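Local coordinates for protein ACDH-11, isoform b (Caenorhabditis elegans, PDB 4Y9J) that belongs to the acyl-CoA dehydrogenase family of flavoproteins and holds flavin-adenine dinucleotide in an assembly of four chains, at residues H25-D30 with L132-P137; E44-R49 with P121-I126; L372-R377 with R533-A538; L468-R473 with F529-I534. All coordinates share one frame; numbering follows the deposited sequence.

Interaction 1: H25-D30 with L132-P137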
# COMPACT_ATOMS: atom_id res chain seq x y z
N HIS B 25 -21.49 22.78 -9.64
CA HIS B 25 -21.66 24.05 -10.34
C HIS B 25 -20.90 25.15 -9.60
O HIS B 25 -20.57 24.97 -8.44
CB HIS B 25 -23.14 24.40 -10.39
CG HIS B 25 -23.99 23.34 -11.04
ND1 HIS B 25 -23.98 23.12 -12.40
CD2 HIS B 25 -24.92 22.50 -10.52
CE1 HIS B 25 -24.85 22.16 -12.68
NE2 HIS B 25 -25.42 21.76 -11.56
N ASN B 26 -20.63 26.27 -10.28
CA ASN B 26 -19.98 27.45 -9.66
C ASN B 26 -20.65 27.71 -8.33
O ASN B 26 -21.85 28.04 -8.33
CB ASN B 26 -20.14 28.66 -10.58
CG ASN B 26 -19.48 29.93 -10.02
OD1 ASN B 26 -19.69 30.29 -8.87
ND2 ASN B 26 -18.70 30.60 -10.82
N PRO B 27 -19.93 27.56 -7.19
CA PRO B 27 -20.60 27.61 -5.91
C PRO B 27 -21.04 29.01 -5.45
O PRO B 27 -21.79 29.12 -4.51
CB PRO B 27 -19.58 27.00 -4.96
CG PRO B 27 -18.28 27.29 -5.58
CD PRO B 27 -18.55 27.09 -7.01
N TYR B 28 -20.57 30.07 -6.09
CA TYR B 28 -21.03 31.38 -5.78
C TYR B 28 -22.36 31.54 -6.50
O TYR B 28 -23.36 31.84 -5.88
CB TYR B 28 -20.05 32.46 -6.25
CG TYR B 28 -20.55 33.80 -5.81
CD1 TYR B 28 -20.49 34.19 -4.50
CD2 TYR B 28 -21.24 34.62 -6.68
CE1 TYR B 28 -21.02 35.40 -4.07
CE2 TYR B 28 -21.80 35.81 -6.25
CZ TYR B 28 -21.68 36.20 -4.94
OH TYR B 28 -22.23 37.41 -4.52
N LYS B 29 -22.41 31.28 -7.79
CA LYS B 29 -23.62 31.46 -8.58
C LYS B 29 -24.76 30.52 -8.17
O LYS B 29 -25.89 30.87 -8.23
CB LYS B 29 -23.34 31.21 -10.04
CG LYS B 29 -22.50 32.32 -10.67
CD LYS B 29 -22.10 31.99 -12.10
CE LYS B 29 -21.18 33.06 -12.62
NZ LYS B 29 -20.79 32.78 -14.01
N ASP B 30 -24.39 29.30 -7.77
CA ASP B 30 -25.34 28.25 -7.53
C ASP B 30 -25.84 28.32 -6.12
O ASP B 30 -26.85 27.62 -5.83
CB ASP B 30 -24.65 26.89 -7.78
CG ASP B 30 -25.65 25.69 -7.89
OD1 ASP B 30 -26.46 25.63 -8.87
OD2 ASP B 30 -25.59 24.83 -6.99
N LEU B 132 -13.74 31.91 1.92
CA LEU B 132 -13.46 30.72 2.68
C LEU B 132 -14.57 29.69 2.57
O LEU B 132 -14.29 28.45 2.51
CB LEU B 132 -13.22 31.04 4.16
CG LEU B 132 -11.94 31.81 4.45
CD1 LEU B 132 -12.05 32.47 5.82
CD2 LEU B 132 -10.77 30.85 4.43
N PHE B 133 -15.79 30.18 2.56
CA PHE B 133 -16.94 29.31 2.39
C PHE B 133 -16.98 28.60 1.01
O PHE B 133 -17.37 27.43 0.91
CB PHE B 133 -18.21 30.08 2.70
CG PHE B 133 -19.51 29.32 2.40
CD1 PHE B 133 -19.99 28.29 3.23
CD2 PHE B 133 -20.24 29.63 1.24
CE1 PHE B 133 -21.20 27.66 2.92
CE2 PHE B 133 -21.44 29.02 0.95
CZ PHE B 133 -21.93 28.05 1.79
N LEU B 134 -16.61 29.31 -0.05
CA LEU B 134 -16.47 28.69 -1.36
C LEU B 134 -15.28 27.70 -1.40
O LEU B 134 -15.39 26.60 -1.98
CB LEU B 134 -16.31 29.74 -2.44
CG LEU B 134 -17.44 30.77 -2.52
CD1 LEU B 134 -17.06 31.73 -3.64
CD2 LEU B 134 -18.77 30.09 -2.80
N PHE B 135 -14.19 28.04 -0.72
CA PHE B 135 -12.95 27.25 -0.77
C PHE B 135 -13.12 25.95 -0.01
O PHE B 135 -12.72 24.87 -0.50
CB PHE B 135 -11.77 28.09 -0.20
CG PHE B 135 -10.43 27.40 -0.22
CD1 PHE B 135 -9.91 26.92 -1.41
CD2 PHE B 135 -9.70 27.24 0.94
CE1 PHE B 135 -8.67 26.33 -1.48
CE2 PHE B 135 -8.45 26.60 0.89
CZ PHE B 135 -7.93 26.19 -0.32
N SER B 136 -13.71 26.03 1.18
CA SER B 136 -13.58 24.96 2.20
C SER B 136 -13.90 23.52 1.73
O SER B 136 -13.10 22.62 1.96
CB SER B 136 -14.36 25.37 3.45
OG SER B 136 -13.91 24.58 4.54
N PRO B 137 -15.05 23.28 1.05
CA PRO B 137 -15.34 21.93 0.65
C PRO B 137 -14.52 21.43 -0.54
O PRO B 137 -14.53 20.24 -0.81
CB PRO B 137 -16.83 21.96 0.30
CG PRO B 137 -17.14 23.39 0.01
CD PRO B 137 -16.20 24.17 0.84
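An Asx turn begun by Asn26 presents Pro27 and Tyr28 to Leu134, a residue of helix 121-135. The two backbones come close at this point, with 6.2 Å between Pro27 CA and Leu134 CA. Leu134 does the reaching. Its CG lies anti to the carbonyl carbon (chi1 -57°), which carries the two methyls out from the helix to the turn. Methyl CD2 packs on the proline ring, 3.9 Å from Pro27 CB, and sits against the following peptide as well, 3.6 Å from Pro27 O. The other methyl, CD1, meets the start of the tyrosine side chain, 4.0 Å from Tyr28 CB. A forked leucine suits this place because its two branches divide the work between neighbouring residues, and the rigid proline offers a compact apolar surface without a backbone N-H to satisfy. The amide oxygen of Asn26 helps hold the turn: Asn26 OD1 accepts from Tyr28 N at 2.9 Å, in the carbonyl plane, and from Lys29 N at 3.1 Å, which lies well above that plane. Both segments belong to the AidB-like N-terminal part of this acyl-CoA dehydrogenase fold, where the loop leads into helix 34-41. Leu34 of that helix touches both Leu134 and Tyr28, while the Tyr28 hydroxyl is hydrogen-bonded to Asp35 OD1.

Interaction 2: E44-R49 with P121-I126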
# COMPACT_ATOMS: atom_id res chain seq x y z
N GLU B 44 -23.27 49.18 -1.78
CA GLU B 44 -23.60 48.72 -3.18
C GLU B 44 -22.37 48.62 -4.03
O GLU B 44 -22.25 47.70 -4.88
CB GLU B 44 -24.59 49.67 -3.94
CG GLU B 44 -24.77 49.35 -5.46
CD GLU B 44 -25.56 50.39 -6.24
OE1 GLU B 44 -25.10 51.54 -6.40
OE2 GLU B 44 -26.66 50.04 -6.73
N SER B 45 -21.48 49.55 -3.75
CA SER B 45 -20.19 49.68 -4.34
C SER B 45 -19.30 48.47 -4.03
O SER B 45 -18.65 47.88 -4.94
CB SER B 45 -19.57 50.98 -3.77
OG SER B 45 -19.64 50.96 -2.34
N GLU B 46 -19.23 48.11 -2.75
CA GLU B 46 -18.32 47.07 -2.34
C GLU B 46 -18.91 45.79 -2.83
O GLU B 46 -18.19 44.88 -3.18
CB GLU B 46 -18.18 47.01 -0.84
CG GLU B 46 -17.62 48.24 -0.19
CD GLU B 46 -16.13 48.46 -0.42
OE1 GLU B 46 -15.58 49.31 0.34
OE2 GLU B 46 -15.53 47.88 -1.35
N TYR B 47 -20.23 45.70 -2.81
CA TYR B 47 -20.92 44.54 -3.29
C TYR B 47 -20.42 44.07 -4.66
O TYR B 47 -20.15 42.86 -4.84
CB TYR B 47 -22.45 44.71 -3.31
CG TYR B 47 -23.08 43.59 -4.11
CD1 TYR B 47 -23.12 42.30 -3.64
CD2 TYR B 47 -23.50 43.81 -5.42
CE1 TYR B 47 -23.63 41.27 -4.41
CE2 TYR B 47 -24.01 42.79 -6.19
CZ TYR B 47 -24.04 41.51 -5.70
OH TYR B 47 -24.56 40.51 -6.48
N MET B 48 -20.27 45.00 -5.60
CA MET B 48 -19.88 44.65 -6.98
C MET B 48 -18.50 44.08 -7.03
O MET B 48 -18.27 43.07 -7.67
CB MET B 48 -19.94 45.84 -7.96
CG MET B 48 -21.32 46.36 -8.32
SD MET B 48 -22.46 45.12 -9.00
CE MET B 48 -23.88 46.17 -9.36
N ARG B 49 -17.58 44.71 -6.32
CA ARG B 49 -16.22 44.25 -6.32
C ARG B 49 -16.13 42.86 -5.72
O ARG B 49 -15.45 41.96 -6.23
CB ARG B 49 -15.34 45.24 -5.53
CG ARG B 49 -13.87 44.81 -5.41
CD ARG B 49 -13.10 45.87 -4.64
NE ARG B 49 -13.58 46.01 -3.27
CZ ARG B 49 -13.28 45.18 -2.28
NH1 ARG B 49 -12.53 44.10 -2.49
NH2 ARG B 49 -13.78 45.38 -1.07
N PRO B 121 -12.78 47.21 7.57
CA PRO B 121 -12.76 45.87 8.18
C PRO B 121 -14.06 45.08 8.15
O PRO B 121 -14.04 43.82 8.02
CB PRO B 121 -12.34 46.16 9.61
CG PRO B 121 -11.51 47.39 9.51
CD PRO B 121 -12.11 48.22 8.41
N PHE B 122 -15.20 45.76 8.22
CA PHE B 122 -16.48 45.02 8.22
C PHE B 122 -16.66 44.37 6.84
O PHE B 122 -17.13 43.25 6.74
CB PHE B 122 -17.64 45.95 8.70
CG PHE B 122 -18.85 45.98 7.82
CD1 PHE B 122 -18.87 46.78 6.71
CD2 PHE B 122 -19.95 45.27 8.14
CE1 PHE B 122 -19.99 46.84 5.90
CE2 PHE B 122 -21.08 45.33 7.34
CZ PHE B 122 -21.07 46.07 6.20
N VAL B 123 -16.24 45.08 5.79
CA VAL B 123 -16.39 44.58 4.43
C VAL B 123 -15.47 43.38 4.24
O VAL B 123 -15.84 42.37 3.70
CB VAL B 123 -16.06 45.68 3.40
CG1 VAL B 123 -15.77 45.12 2.00
CG2 VAL B 123 -17.20 46.70 3.37
N ARG B 124 -14.22 43.56 4.61
CA ARG B 124 -13.27 42.58 4.27
C ARG B 124 -13.46 41.26 5.00
O ARG B 124 -13.14 40.23 4.44
CB ARG B 124 -11.89 43.17 4.37
CG ARG B 124 -11.34 43.28 5.75
CD ARG B 124 -10.20 44.30 5.74
NE ARG B 124 -9.60 44.23 7.06
CZ ARG B 124 -8.99 45.22 7.69
NH1 ARG B 124 -8.86 46.40 7.12
NH2 ARG B 124 -8.57 45.03 8.93
N ARG B 125 -14.07 41.25 6.19
CA ARG B 125 -14.29 39.98 6.85
C ARG B 125 -15.46 39.28 6.19
O ARG B 125 -15.46 38.06 6.08
CB ARG B 125 -14.49 40.12 8.37
CG ARG B 125 -13.22 40.43 9.17
CD ARG B 125 -12.19 39.29 9.10
NE ARG B 125 -11.18 39.37 10.14
CZ ARG B 125 -10.17 38.53 10.31
NH1 ARG B 125 -9.95 37.53 9.44
NH2 ARG B 125 -9.36 38.71 11.34
N ILE B 126 -16.42 40.06 5.71
CA ILE B 126 -17.54 39.46 4.99
C ILE B 126 -17.02 38.83 3.69
O ILE B 126 -17.34 37.69 3.37
CB ILE B 126 -18.70 40.48 4.77
CG1 ILE B 126 -19.36 40.76 6.12
CG2 ILE B 126 -19.74 39.90 3.82
CD1 ILE B 126 -20.25 41.98 6.17
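Glu46 of helix 44-74 lies across Val123 of helix 121-135 at about a right angle, and its carbons rest on the two valine methyls. At its root, Glu46 CB is 4.2 Å from Val123 CG1. One bond further out, Glu46 CG is 3.9 Å from Val123 CG2. The chain then bends (chi2 -73°), and the bend brings Glu46 CD back over the first methyl, 4.1 Å from Val123 CG1. At the tip, Glu46 OE2 turns to Arg49, one helical turn along: Arg49 NH2 donates to it at 3.1 Å in a salt bridge, with a weak second bond from Arg49 NE. The oxygen lies in the guanidinium plane, but the nitrogen approaches it from above the carboxylate plane, 54° out. The same nitrogen brings the arginine to the other helix, since Arg49 NH2 is 3.7 Å from Val123 CG1, which stands at the edge of the guanidinium. Beta-branched valine suits this place by setting two methyls close to its helix, CG1 for both partners and CG2 for Glu46 CG. Within the AidB-like N-terminal helices, no hydrogen bond links the two segments. The chemistry implies that a buried valine can be covered by glutamate carbons and a guanidinium edge while the charges stay paired within helix 44-74.

Interaction 3: L372-R377 with R533-A538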
# COMPACT_ATOMS: atom_id res chain seq x y z
N LEU B 372 -23.54 32.64 10.58
CA LEU B 372 -22.15 32.77 10.19
C LEU B 372 -21.82 34.16 9.71
O LEU B 372 -20.77 34.72 10.06
CB LEU B 372 -21.83 31.81 9.06
CG LEU B 372 -20.48 32.00 8.38
CD1 LEU B 372 -19.31 31.79 9.34
CD2 LEU B 372 -20.38 31.05 7.18
N PHE B 373 -22.68 34.71 8.86
CA PHE B 373 -22.44 36.06 8.33
C PHE B 373 -22.68 37.16 9.37
O PHE B 373 -22.01 38.16 9.34
CB PHE B 373 -23.17 36.27 6.99
CG PHE B 373 -22.38 35.69 5.87
CD1 PHE B 373 -21.28 36.39 5.38
CD2 PHE B 373 -22.63 34.42 5.41
CE1 PHE B 373 -20.44 35.81 4.42
CE2 PHE B 373 -21.78 33.83 4.46
CZ PHE B 373 -20.70 34.54 3.96
N GLU B 374 -23.57 36.93 10.34
CA GLU B 374 -23.70 37.83 11.50
C GLU B 374 -22.40 37.79 12.33
O GLU B 374 -21.91 38.82 12.76
CB GLU B 374 -24.88 37.40 12.38
CG GLU B 374 -24.96 38.11 13.74
CD GLU B 374 -25.54 39.50 13.66
OE1 GLU B 374 -25.69 40.02 12.54
OE2 GLU B 374 -25.80 40.09 14.73
N ALA B 375 -21.80 36.62 12.49
CA ALA B 375 -20.45 36.56 13.14
C ALA B 375 -19.34 37.33 12.34
O ALA B 375 -18.55 38.04 12.93
CB ALA B 375 -20.06 35.11 13.40
N ALA B 376 -19.30 37.18 11.02
CA ALA B 376 -18.37 37.88 10.14
C ALA B 376 -18.56 39.39 10.23
O ALA B 376 -17.59 40.13 10.33
CB ALA B 376 -18.58 37.44 8.70
N ARG B 377 -19.82 39.81 10.17
CA ARG B 377 -20.21 41.25 10.38
C ARG B 377 -19.70 41.77 11.69
O ARG B 377 -19.04 42.82 11.73
CB ARG B 377 -21.72 41.41 10.33
CG ARG B 377 -22.22 42.82 10.35
CD ARG B 377 -23.74 42.91 10.41
NE ARG B 377 -24.28 42.54 11.72
CZ ARG B 377 -24.46 43.36 12.72
NH1 ARG B 377 -24.14 44.64 12.59
NH2 ARG B 377 -24.93 42.91 13.87
N ARG B 533 -30.67 28.93 17.92
CA ARG B 533 -31.90 28.91 17.14
C ARG B 533 -32.66 30.24 17.19
O ARG B 533 -33.29 30.61 16.21
CB ARG B 533 -32.79 27.79 17.62
CG ARG B 533 -32.17 26.43 17.34
CD ARG B 533 -32.96 25.23 17.81
NE ARG B 533 -33.14 25.19 19.27
CZ ARG B 533 -32.93 24.16 20.11
NH1 ARG B 533 -32.49 22.94 19.63
NH2 ARG B 533 -33.20 24.36 21.45
N ILE B 534 -32.68 30.88 18.35
CA ILE B 534 -33.30 32.18 18.51
C ILE B 534 -32.61 33.18 17.59
O ILE B 534 -33.27 33.96 16.87
CB ILE B 534 -33.27 32.66 19.99
CG1 ILE B 534 -34.28 31.80 20.80
CG2 ILE B 534 -33.63 34.17 20.12
CD1 ILE B 534 -34.24 32.01 22.29
N TYR B 535 -31.30 33.20 17.67
CA TYR B 535 -30.50 34.17 16.93
C TYR B 535 -30.69 33.91 15.43
O TYR B 535 -30.94 34.85 14.65
CB TYR B 535 -29.03 34.06 17.36
CG TYR B 535 -28.20 35.32 17.26
CD1 TYR B 535 -28.49 36.32 16.34
CD2 TYR B 535 -27.06 35.47 18.08
CE1 TYR B 535 -27.69 37.50 16.28
CE2 TYR B 535 -26.26 36.61 18.02
CZ TYR B 535 -26.53 37.58 17.10
OH TYR B 535 -25.70 38.65 17.05
N SER B 536 -30.64 32.64 15.04
CA SER B 536 -30.71 32.25 13.62
C SER B 536 -32.12 32.59 13.07
O SER B 536 -32.28 33.12 11.94
CB SER B 536 -30.38 30.77 13.40
OG SER B 536 -29.02 30.49 13.70
N GLY B 537 -33.15 32.32 13.87
CA GLY B 537 -34.49 32.62 13.44
C GLY B 537 -34.72 34.09 13.17
O GLY B 537 -35.40 34.50 12.19
N ALA B 538 -34.27 34.89 14.12
CA ALA B 538 -34.43 36.35 14.00
C ALA B 538 -33.71 36.91 12.75
O ALA B 538 -34.21 37.82 12.08
CB ALA B 538 -33.85 37.00 15.23
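Glu374 of helix 352-383 receives a hydrogen bond from Tyr535 of helix 524-545, the one close point between segments whose nearest CA atoms, those of Glu374 and Ser536, are 9.2 Å apart. Tyr535 OH donates to Glu374 OE2 at 2.7 Å, meeting the anti lone pair of OE2, on the side away from OE1. The carboxylate and ring planes stand 71° apart, and Glu374 CG packs beside the phenol, 3.7 Å from Tyr535 CZ. A bend at chi2 (79°) turns the glutamate tip to this position. Both residues are buried, so a long, flat tyrosine that ends in a donor suits the wide gap between the helices.

The looser flank is that of Arg377, partly exposed, whose side chain comes no nearer than 5.4 Å to segment 533-538. It grips the carboxylate side-on: Arg377 NE bonds Glu374 OE1 at 3.0 Å and Arg377 NH2 bonds Glu374 OE2 at 3.1 Å. Arg473, from helix 466-478, adds a salt bridge to OE2. One buried carboxylate therefore gathers a phenol and two arginines from three helices, tying helix 352-383 to helices of the ACDH-11-type C-terminal region, and the surrounding positive charge probably favours its ionised form.

Interaction 4: L468-R473 with F529-I534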
# COMPACT_ATOMS: atom_id res chain seq x y z
N LEU B 468 -29.23 40.40 28.56
CA LEU B 468 -29.88 41.65 28.15
C LEU B 468 -29.50 42.08 26.71
O LEU B 468 -30.35 42.42 25.84
CB LEU B 468 -29.48 42.77 29.09
CG LEU B 468 -30.06 44.12 28.68
CD1 LEU B 468 -31.58 44.09 28.78
CD2 LEU B 468 -29.51 45.30 29.51
N ALA B 469 -28.18 42.07 26.50
CA ALA B 469 -27.62 42.38 25.20
C ALA B 469 -28.16 41.49 24.08
O ALA B 469 -28.53 41.98 23.01
CB ALA B 469 -26.11 42.23 25.26
N PHE B 470 -28.22 40.19 24.35
CA PHE B 470 -28.79 39.28 23.39
C PHE B 470 -30.24 39.66 23.09
O PHE B 470 -30.65 39.71 21.92
CB PHE B 470 -28.69 37.85 23.94
CG PHE B 470 -29.27 36.80 23.05
CD1 PHE B 470 -28.87 36.68 21.74
CD2 PHE B 470 -30.22 35.88 23.55
CE1 PHE B 470 -29.38 35.67 20.93
CE2 PHE B 470 -30.76 34.90 22.75
CZ PHE B 470 -30.32 34.79 21.44
N GLY B 471 -31.02 39.94 24.16
CA GLY B 471 -32.42 40.36 24.01
C GLY B 471 -32.54 41.64 23.12
O GLY B 471 -33.44 41.77 22.22
N LYS B 472 -31.64 42.58 23.36
CA LYS B 472 -31.56 43.81 22.54
C LYS B 472 -31.27 43.53 21.07
O LYS B 472 -31.98 44.07 20.20
CB LYS B 472 -30.50 44.75 23.06
CG LYS B 472 -30.90 45.38 24.35
CD LYS B 472 -29.86 46.33 24.87
CE LYS B 472 -30.44 46.95 26.12
NZ LYS B 472 -29.42 47.86 26.70
N ARG B 473 -30.26 42.69 20.79
CA ARG B 473 -29.98 42.29 19.40
C ARG B 473 -31.20 41.61 18.73
O ARG B 473 -31.62 41.98 17.61
CB ARG B 473 -28.70 41.42 19.34
CG ARG B 473 -28.24 40.99 17.93
CD ARG B 473 -27.97 42.18 17.02
NE ARG B 473 -27.66 41.81 15.64
CZ ARG B 473 -28.14 42.44 14.57
NH1 ARG B 473 -28.96 43.44 14.69
NH2 ARG B 473 -27.79 42.07 13.36
N PHE B 529 -27.81 25.72 22.30
CA PHE B 529 -28.63 25.47 21.12
C PHE B 529 -29.84 26.45 21.03
O PHE B 529 -30.28 26.82 19.95
CB PHE B 529 -29.18 24.05 21.19
CG PHE B 529 -28.28 22.96 20.64
CD1 PHE B 529 -26.91 23.03 20.65
CD2 PHE B 529 -28.87 21.74 20.21
CE1 PHE B 529 -26.10 22.02 20.11
CE2 PHE B 529 -28.06 20.71 19.71
CZ PHE B 529 -26.68 20.86 19.65
N THR B 530 -30.45 26.77 22.17
CA THR B 530 -31.57 27.71 22.18
C THR B 530 -31.13 29.07 21.70
O THR B 530 -31.83 29.70 20.94
CB THR B 530 -32.20 27.80 23.56
OG1 THR B 530 -32.62 26.49 23.96
CG2 THR B 530 -33.37 28.76 23.55
N ILE B 531 -29.96 29.50 22.15
CA ILE B 531 -29.37 30.75 21.68
C ILE B 531 -29.19 30.70 20.14
O ILE B 531 -29.65 31.64 19.38
CB ILE B 531 -28.07 31.07 22.43
CG1 ILE B 531 -28.41 31.38 23.88
CG2 ILE B 531 -27.36 32.29 21.79
CD1 ILE B 531 -27.24 31.51 24.82
N ALA B 532 -28.59 29.62 19.68
CA ALA B 532 -28.32 29.48 18.27
C ALA B 532 -29.61 29.61 17.49
O ALA B 532 -29.67 30.33 16.54
CB ALA B 532 -27.66 28.15 17.96
N ARG B 533 -30.67 28.93 17.92
CA ARG B 533 -31.90 28.91 17.14
C ARG B 533 -32.66 30.24 17.19
O ARG B 533 -33.29 30.61 16.21
CB ARG B 533 -32.79 27.79 17.62
CG ARG B 533 -32.17 26.43 17.34
CD ARG B 533 -32.96 25.23 17.81
NE ARG B 533 -33.14 25.19 19.27
CZ ARG B 533 -32.93 24.16 20.11
NH1 ARG B 533 -32.49 22.94 19.63
NH2 ARG B 533 -33.20 24.36 21.45
N ILE B 534 -32.68 30.88 18.35
CA ILE B 534 -33.30 32.18 18.51
C ILE B 534 -32.61 33.18 17.59
O ILE B 534 -33.27 33.96 16.87
CB ILE B 534 -33.27 32.66 19.99
CG1 ILE B 534 -34.28 31.80 20.80
CG2 ILE B 534 -33.63 34.17 20.12
CD1 ILE B 534 -34.24 32.01 22.29
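Helices 466-478 and 524-545 stand 8.7 Å apart where they come closest within these segments, measured from Phe470 CA to Ile531 CA, a spacing bridged by Phe470 from one helix and two isoleucines from the other. With CG anti to the backbone N (chi1 179°), the phenylalanine ring extends straight out from its helix and sets its far end, CZ, on the isoleucines, which lie one turn apart. Ile531 supplies a CH-pi contact: its CG2 methyl lies over one face of the ring, 4.3 Å from the centroid of the Phe470 ring and 27° off the normal. Ile534 meets the same end of the ring obliquely, Ile534 CG2 being 3.6 Å from Phe470 CZ and 4.0 Å from Phe470 CE2. The ring also reaches the backbone, with Phe470 CZ 3.8 Å from Ile531 O.

Both helices belong to the all-helical ACDH-11-type C-terminal region, and the contact is hydrophobic helix-helix packing within it. Helix 486-512, which follows helix 466-478 in the chain, adds to the same core: Leu499 touches Phe470, Leu502 touches Ile531, and Val495 and Ala498 touch Ile534. Isoleucine suits both positions because its beta branch places a methyl close to the helix, where it can meet an incoming ring, while phenylalanine offers a broad apolar surface with no polar group to satisfy. Ala532 of segment 529-534 instead touches Val401 and Tyr405 of helix 389-419.

Interactions 1, 3 and 4 are buried, whereas interaction 2 lies partly at the surface, and the chemistry follows: apolar packing in 1 and 4, a charged cluster with a phenol in 3, and in 2 an intrahelical ion pair laid against a valine by glutamate carbons and a guanidinium edge. Helix 121-135 serves both 1 and 2, and helix 524-545 both 3 and 4, whose centres are only about 9 Å apart. There Arg473 of segment 468-473 is salt-bridged to Glu374, and the Tyr535 ring packs on Phe470, so the polar cluster borders the apolar one. Interaction 2 meets interaction 3 through Ile126 against Phe373, so that helix 121-135 packs on helix 352-383, while 1 and 4 do not touch.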